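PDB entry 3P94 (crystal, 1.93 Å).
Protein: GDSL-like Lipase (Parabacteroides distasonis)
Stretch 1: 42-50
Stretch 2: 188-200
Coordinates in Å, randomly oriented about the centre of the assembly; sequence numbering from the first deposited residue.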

# COMPACT_ATOMS: atom_id res chain seq x y z
N THR A 42 -13.43 -2.41 -12.34
CA THR A 42 -12.62 -2.43 -13.56
C THR A 42 -11.34 -1.55 -13.47
O THR A 42 -10.62 -1.49 -14.46
CB THR A 42 -13.44 -2.03 -14.79
OG1 THR A 42 -13.85 -0.67 -14.68
CG2 THR A 42 -14.64 -2.95 -15.03
N PHE A 43 -11.04 -0.92 -12.30
CA PHE A 43 -9.86 -0.04 -12.14
C PHE A 43 -8.55 -0.73 -12.56
O PHE A 43 -7.74 -0.14 -13.29
CB PHE A 43 -9.71 0.51 -10.71
CG PHE A 43 -8.39 1.21 -10.47
CD1 PHE A 43 -8.06 2.37 -11.17
CD2 PHE A 43 -7.45 0.68 -9.59
CE1 PHE A 43 -6.82 2.99 -10.98
CE2 PHE A 43 -6.21 1.29 -9.41
CZ PHE A 43 -5.90 2.44 -10.10
N PHE A 44 -8.31 -1.93 -12.04
CA PHE A 44 -7.06 -2.62 -12.33
C PHE A 44 -7.05 -3.16 -13.77
O PHE A 44 -6.07 -2.95 -14.47
CB PHE A 44 -6.80 -3.74 -11.32
CG PHE A 44 -6.72 -3.23 -9.90
CD1 PHE A 44 -5.55 -2.64 -9.43
CD2 PHE A 44 -7.82 -3.30 -9.05
CE1 PHE A 44 -5.47 -2.16 -8.11
CE2 PHE A 44 -7.74 -2.79 -7.74
CZ PHE A 44 -6.56 -2.23 -7.28
N ILE A 45 -8.14 -3.81 -14.20
CA ILE A 45 -8.25 -4.43 -15.52
C ILE A 45 -8.12 -3.39 -16.66
O ILE A 45 -7.40 -3.66 -17.61
CB ILE A 45 -9.58 -5.26 -15.61
CG1 ILE A 45 -9.47 -6.62 -14.88
CG2 ILE A 45 -10.08 -5.41 -17.02
CD1 ILE A 45 -10.82 -7.07 -14.17
N ARG A 46 -8.79 -2.21 -16.57
CA ARG A 46 -8.74 -1.21 -17.66
C ARG A 46 -7.35 -0.55 -17.81
O ARG A 46 -7.03 -0.03 -18.87
CB ARG A 46 -9.82 -0.13 -17.50
CG ARG A 46 -9.66 0.84 -16.31
CD ARG A 46 -10.93 1.64 -16.14
NE ARG A 46 -10.82 2.63 -15.06
CZ ARG A 46 -11.55 2.61 -13.95
NH1 ARG A 46 -12.46 1.66 -13.76
NH2 ARG A 46 -11.38 3.54 -13.03
N ASN A 47 -6.52 -0.63 -16.76
CA ASN A 47 -5.18 -0.05 -16.80
C ASN A 47 -4.09 -1.12 -16.90
O ASN A 47 -2.90 -0.76 -16.95
CB ASN A 47 -4.98 0.77 -15.55
CG ASN A 47 -5.75 2.05 -15.54
OD1 ASN A 47 -5.49 2.96 -16.33
ND2 ASN A 47 -6.70 2.17 -14.62
N ASN A 48 -4.47 -2.41 -16.93
CA ASN A 48 -3.57 -3.56 -16.95
C ASN A 48 -2.69 -3.53 -15.68
O ASN A 48 -1.47 -3.64 -15.75
CB ASN A 48 -2.73 -3.64 -18.25
CG ASN A 48 -1.93 -4.91 -18.42
OD1 ASN A 48 -2.28 -5.99 -17.90
ND2 ASN A 48 -0.81 -4.81 -19.13
N PHE A 49 -3.33 -3.35 -14.52
CA PHE A 49 -2.68 -3.38 -13.22
C PHE A 49 -3.02 -4.70 -12.53
O PHE A 49 -4.10 -5.25 -12.76
CB PHE A 49 -3.11 -2.19 -12.33
CG PHE A 49 -2.80 -0.79 -12.81
CD1 PHE A 49 -1.75 -0.56 -13.70
CD2 PHE A 49 -3.52 0.30 -12.34
CE1 PHE A 49 -1.45 0.74 -14.13
CE2 PHE A 49 -3.21 1.60 -12.76
CZ PHE A 49 -2.18 1.81 -13.66
N VAL A 50 -2.10 -5.21 -11.71
CA VAL A 50 -2.29 -6.45 -10.97
C VAL A 50 -2.58 -6.08 -9.52
O VAL A 50 -1.74 -5.45 -8.88
CB VAL A 50 -1.09 -7.43 -11.11
CG1 VAL A 50 -1.29 -8.67 -10.26
CG2 VAL A 50 -0.87 -7.82 -12.57
N TYR A 188 -11.40 6.83 -3.48
CA TYR A 188 -10.67 6.04 -4.49
C TYR A 188 -10.49 6.80 -5.80
O TYR A 188 -9.47 6.61 -6.46
CB TYR A 188 -11.36 4.69 -4.76
CG TYR A 188 -11.04 3.65 -3.71
CD1 TYR A 188 -9.73 3.24 -3.47
CD2 TYR A 188 -12.05 3.08 -2.94
CE1 TYR A 188 -9.43 2.29 -2.50
CE2 TYR A 188 -11.77 2.12 -1.97
CZ TYR A 188 -10.46 1.73 -1.76
OH TYR A 188 -10.18 0.78 -0.80
N LYS A 189 -11.46 7.67 -6.16
CA LYS A 189 -11.38 8.46 -7.39
C LYS A 189 -10.29 9.55 -7.26
O LYS A 189 -9.59 9.81 -8.24
CB LYS A 189 -12.75 9.05 -7.76
CG LYS A 189 -13.73 8.00 -8.32
CD LYS A 189 -13.40 7.60 -9.77
CE LYS A 189 -13.92 6.24 -10.16
NZ LYS A 189 -13.43 5.86 -11.51
N ILE A 190 -10.11 10.13 -6.04
CA ILE A 190 -9.02 11.09 -5.79
C ILE A 190 -7.69 10.35 -5.97
O ILE A 190 -6.80 10.81 -6.68
CB ILE A 190 -9.13 11.75 -4.37
CG1 ILE A 190 -10.30 12.75 -4.30
CG2 ILE A 190 -7.79 12.43 -3.94
CD1 ILE A 190 -10.68 13.19 -2.93
N MSE A 191 -7.59 9.18 -5.35
CA MSE A 191 -6.40 8.33 -5.41
C MSE A 191 -6.07 7.90 -6.84
O MSE A 191 -4.90 7.98 -7.23
CB MSE A 191 -6.58 7.09 -4.53
CG MSE A 191 -6.58 7.42 -3.04
SE MSE A 191 -7.23 5.90 -2.04
CE MSE A 191 -5.79 4.70 -2.28
N GLU A 192 -7.08 7.46 -7.61
CA GLU A 192 -6.93 7.02 -9.00
C GLU A 192 -6.24 8.09 -9.85
O GLU A 192 -5.30 7.76 -10.56
CB GLU A 192 -8.30 6.64 -9.58
CG GLU A 192 -8.29 6.32 -11.07
CD GLU A 192 -9.61 5.92 -11.69
OE1 GLU A 192 -10.60 5.70 -10.94
OE2 GLU A 192 -9.66 5.80 -12.93
N LYS A 193 -6.70 9.36 -9.77
CA LYS A 193 -6.16 10.48 -10.53
C LYS A 193 -4.68 10.70 -10.22
O LYS A 193 -3.88 10.81 -11.14
CB LYS A 193 -6.98 11.77 -10.26
CG LYS A 193 -6.59 12.95 -11.14
CD LYS A 193 -7.43 14.16 -10.83
N ILE A 194 -4.31 10.71 -8.93
CA ILE A 194 -2.93 10.94 -8.46
C ILE A 194 -1.99 9.78 -8.85
O ILE A 194 -0.89 10.03 -9.35
CB ILE A 194 -2.93 11.19 -6.93
CG1 ILE A 194 -3.75 12.46 -6.58
CG2 ILE A 194 -1.49 11.31 -6.38
CD1 ILE A 194 -4.16 12.54 -5.16
N VAL A 195 -2.41 8.52 -8.61
CA VAL A 195 -1.55 7.36 -8.90
C VAL A 195 -1.39 7.15 -10.42
O VAL A 195 -0.31 6.75 -10.84
CB VAL A 195 -2.01 6.07 -8.15
CG1 VAL A 195 -3.24 5.41 -8.79
CG2 VAL A 195 -0.86 5.09 -8.00
N LEU A 196 -2.43 7.44 -11.23
CA LEU A 196 -2.31 7.29 -12.68
C LEU A 196 -1.27 8.26 -13.25
O LEU A 196 -0.49 7.87 -14.11
CB LEU A 196 -3.65 7.47 -13.41
CG LEU A 196 -4.64 6.30 -13.34
CD1 LEU A 196 -5.94 6.69 -13.99
CD2 LEU A 196 -4.08 5.03 -13.99
N GLU A 197 -1.25 9.50 -12.73
CA GLU A 197 -0.29 10.54 -13.15
C GLU A 197 1.13 10.12 -12.75
O GLU A 197 2.05 10.27 -13.55
CB GLU A 197 -0.68 11.89 -12.51
CG GLU A 197 -0.14 13.11 -13.23
CD GLU A 197 -0.70 14.44 -12.75
OE1 GLU A 197 -1.87 14.47 -12.30
OE2 GLU A 197 0.02 15.46 -12.87
N ALA A 198 1.30 9.56 -11.53
CA ALA A 198 2.60 9.08 -11.04
C ALA A 198 3.12 7.89 -11.87
O ALA A 198 4.29 7.88 -12.23
CB ALA A 198 2.50 8.70 -9.58
N ILE A 199 2.24 6.91 -12.18
CA ILE A 199 2.61 5.73 -12.98
C ILE A 199 3.02 6.14 -14.40
O ILE A 199 4.05 5.67 -14.88
CB ILE A 199 1.47 4.66 -12.98
CG1 ILE A 199 1.37 3.96 -11.60
CG2 ILE A 199 1.64 3.62 -14.10
CD1 ILE A 199 0.00 3.30 -11.30
N HIS A 200 2.22 7.01 -15.06
CA HIS A 200 2.49 7.43 -16.44
C HIS A 200 3.80 8.24 -16.55
O HIS A 200 4.44 8.17 -17.59
CB HIS A 200 1.31 8.22 -17.04
CG HIS A 200 0.03 7.42 -17.12
ND1 HIS A 200 -1.21 8.05 -17.15
CD2 HIS A 200 -0.17 6.08 -17.14
CE1 HIS A 200 -2.11 7.08 -17.20
NE2 HIS A 200 -1.53 5.88 -17.19
O HOH W 1 -8.64 4.52 -15.05
O HOH W 2 -3.11 3.65 -17.39

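Two phenylalanines from the first stretch supply most of the apolar contact with the helix of residues 188-200. The buried ring of Phe-49 lies against Leu-196 and Ile-199: its CE2 is 3.7 Å from Leu-196 CD2, which sits at the ring edge, and its CZ is 3.5 Å from Ile-199 CD1. Leu-196 leaves its backbone sideways, yet its branched end reaches the ring. One turn earlier on the helix, Val-195 and Glu-192 meet Phe-43, whose chi1 is t: its CZ is 4.2 Å from Val-195 CG1 and its CE1 3.6 Å from Glu-192 CG, so the aliphatic part of the glutamate also packs against the aromatic ring. Buried Val-195 and Ile-199 offer the rings hydrocarbon side chains with no polar group to satisfy.

That same glutamate, extended through chi1 and chi2, carries its carboxylate to the polar edge. Arg-46 NH2 donates to Glu-192 OE2 at 2.8 Å in a salt bridge lying near the guanidinium plane, while Glu-192 OE1 takes a second from Lys-189 NZ at 2.9 Å. The carboxylate thus offsets the like charges of Arg-46 NH2 and Lys-189 NZ, 3.4 Å apart. Asn-47 packs OD1 against Leu-196 CD2 (3.4 Å); its amide suits this boundary, ND2 donating to Phe-43 O (2.9 Å) and to a water shared with Arg-46 and Glu-192, OD1 accepting from another that links it to His-200. In all, 325 Å² is buried, both sides summed.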